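Local coordinates for 5' nucleotidase family protein (Staphylococcus aureus subsp. aureus, PDB 4Q7F) that belongs to the 5'-nucleotidase family, pairing a metal-binding calcineurin-like phosphoesterase domain with a C-terminal domain that shares in lining the ligand pocket, at residues 209-214 with 221-226. Numbering follows the deposited sequence.
Sequences GFEKDL and EVLTGE
E211 packs against E221 and L223 inside the long loop that joins strand 201-207 to helix 229-236 of the calcineurin-like phosphoesterase domain, where the chain doubles back on itself. The contact is made by van der Waals packing. L223, the centre of an inverse gamma turn, sends its two methyls to different neighbours: CD2 meets CG of E211 at 3.8 Å, while CD1 comes within 4.2 Å of CE of K212. Both of these side chains cross the leucine at about a right angle, and K212 arrives there because its chain is fully extended beyond CG. On the E221 side, the carboxylate packs over CA and CB of E211, with CD 3.9 Å from CA of E211 and OE1 3.9 Å from its CB.

The two carboxylates find hydrogen-bond partners outside the contact. A bend at chi2 (-74°) turns the E211 chain so that OE1 and OE2 receive the backbone N-H groups of Y230 and A231, respectively, at the start of helix 229-236, and OE1 of E221 bonds to ND2 of N227. OE1 of E211 and OE1 of E221 are 6.1 Å apart. Backbone bonding between E211 and T220 closes the loop just ahead of E221. Farther along, E226 reaches the pocket, touching the bound (2R,3S,5R)-5-(6-amino-9H-purin-9-yl)-tetrahydro-2-(hydroxymethyl)furan-3-ol and bonding through OE1 to NE2 of H247, a magnesium ligand.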
loop_
_atom_site.group_PDB
_atom_site.type_symbol
_atom_site.label_atom_id
_atom_site.label_comp_id
_atom_site.label_asym_id
_atom_site.label_seq_id
_atom_site.Cartn_x
_atom_site.Cartn_y
_atom_site.Cartn_z
ATOM N N GLY A 209 5.371 -2.164 -9.981
ATOM C CA GLY A 209 6.820 -2.313 -9.896
ATOM C C GLY A 209 7.441 -3.436 -10.707
ATOM O O GLY A 209 6.944 -3.803 -11.782
ATOM N N PHE A 210 8.522 -3.994 -10.165
ATOM C CA PHE A 210 9.301 -5.002 -10.851
ATOM C C PHE A 210 9.211 -6.352 -10.171
ATOM O O PHE A 210 9.445 -6.477 -8.964
ATOM C CB PHE A 210 10.754 -4.544 -10.965
ATOM C CG PHE A 210 10.888 -3.198 -11.604
ATOM C CD1 PHE A 210 10.608 -3.039 -12.953
ATOM C CD2 PHE A 210 11.209 -2.084 -10.854
ATOM C CE1 PHE A 210 10.685 -1.794 -13.551
ATOM C CE2 PHE A 210 11.290 -0.823 -11.450
ATOM C CZ PHE A 210 11.024 -0.681 -12.798
ATOM N N GLU A 211 8.874 -7.344 -10.991
ATOM C CA GLU A 211 8.689 -8.727 -10.566
ATOM C C GLU A 211 9.976 -9.553 -10.713
ATOM O O GLU A 211 10.061 -10.690 -10.215
ATOM C CB GLU A 211 7.538 -9.359 -11.352
ATOM C CG GLU A 211 7.793 -9.687 -12.828
ATOM C CD GLU A 211 7.825 -8.497 -13.772
ATOM O OE1 GLU A 211 7.999 -7.347 -13.319
ATOM O OE2 GLU A 211 7.691 -8.730 -14.998
ATOM N N LYS A 212 10.957 -8.980 -11.410
ATOM C CA LYS A 212 12.280 -9.588 -11.589
ATOM C C LYS A 212 13.327 -8.516 -11.338
ATOM O O LYS A 212 13.050 -7.323 -11.494
ATOM C CB LYS A 212 12.452 -10.141 -12.996
ATOM C CG LYS A 212 11.629 -11.379 -13.277
ATOM C CD LYS A 212 11.746 -11.789 -14.732
ATOM C CE LYS A 212 10.936 -13.034 -15.016
ATOM N NZ LYS A 212 11.043 -13.414 -16.447
ATOM N N ASP A 213 14.522 -8.947 -10.930
ATOM C CA ASP A 213 15.641 -8.034 -10.675
ATOM C C ASP A 213 16.040 -7.409 -12.005
ATOM O O ASP A 213 16.256 -8.124 -12.973
ATOM C CB ASP A 213 16.817 -8.813 -10.080
ATOM C CG ASP A 213 18.059 -7.965 -9.919
ATOM O OD1 ASP A 213 18.007 -6.941 -9.212
ATOM O OD2 ASP A 213 19.098 -8.337 -10.491
ATOM N N LEU A 214 16.122 -6.078 -12.056
ATOM C CA LEU A 214 16.447 -5.383 -13.299
ATOM C C LEU A 214 17.775 -5.806 -13.948
ATOM O O LEU A 214 17.855 -5.899 -15.162
ATOM C CB LEU A 214 16.419 -3.860 -13.093
ATOM C CG LEU A 214 15.036 -3.249 -12.860
ATOM C CD1 LEU A 214 15.132 -1.831 -12.348
ATOM C CD2 LEU A 214 14.199 -3.290 -14.129
ATOM N N GLU A 221 9.841 -12.306 -6.863
ATOM C CA GLU A 221 8.551 -12.576 -6.232
ATOM C C GLU A 221 7.878 -13.584 -7.152
ATOM O O GLU A 221 8.360 -13.795 -8.268
ATOM C CB GLU A 221 7.713 -11.297 -6.103
ATOM C CG GLU A 221 7.254 -10.691 -7.431
ATOM C CD GLU A 221 6.640 -9.293 -7.284
ATOM O OE1 GLU A 221 5.637 -8.996 -7.951
ATOM O OE2 GLU A 221 7.149 -8.488 -6.484
ATOM N N VAL A 222 6.796 -14.215 -6.701
ATOM C CA VAL A 222 6.064 -15.151 -7.561
ATOM C C VAL A 222 5.424 -14.335 -8.689
ATOM O O VAL A 222 4.921 -13.222 -8.459
ATOM C CB VAL A 222 5.045 -16.027 -6.788
ATOM C CG1 VAL A 222 5.779 -16.931 -5.809
ATOM C CG2 VAL A 222 4.008 -15.190 -6.055
ATOM N N LEU A 223 5.474 -14.875 -9.906
ATOM C CA LEU A 223 4.998 -14.162 -11.102
ATOM C C LEU A 223 3.478 -14.182 -11.276
ATOM O O LEU A 223 2.955 -14.854 -12.158
ATOM C CB LEU A 223 5.685 -14.743 -12.344
ATOM C CG LEU A 223 7.224 -14.794 -12.301
ATOM C CD1 LEU A 223 7.773 -15.334 -13.612
ATOM C CD2 LEU A 223 7.828 -13.430 -12.000
ATOM N N THR A 224 2.781 -13.401 -10.458
ATOM C CA THR A 224 1.309 -13.348 -10.462
ATOM C C THR A 224 0.677 -12.346 -11.430
ATOM O O THR A 224 -0.531 -12.376 -11.653
ATOM C CB THR A 224 0.790 -12.954 -9.061
ATOM O OG1 THR A 224 1.266 -11.646 -8.723
ATOM C CG2 THR A 224 1.263 -13.932 -8.009
ATOM N N GLY A 225 1.470 -11.445 -11.986
ATOM C CA GLY A 225 0.927 -10.404 -12.858
ATOM C C GLY A 225 0.674 -9.110 -12.084
ATOM O O GLY A 225 0.347 -8.067 -12.683
ATOM N N GLU A 226 0.802 -9.162 -10.757
ATOM C CA GLU A 226 0.651 -7.957 -9.929
ATOM C C GLU A 226 1.592 -6.878 -10.435
ATOM O O GLU A 226 1.203 -5.723 -10.629
ATOM C CB GLU A 226 0.984 -8.238 -8.450
ATOM C CG GLU A 226 1.072 -6.949 -7.614
ATOM C CD GLU A 226 1.439 -7.169 -6.147
ATOM O OE1 GLU A 226 1.632 -6.157 -5.430
ATOM O OE2 GLU A 226 1.544 -8.334 -5.714
#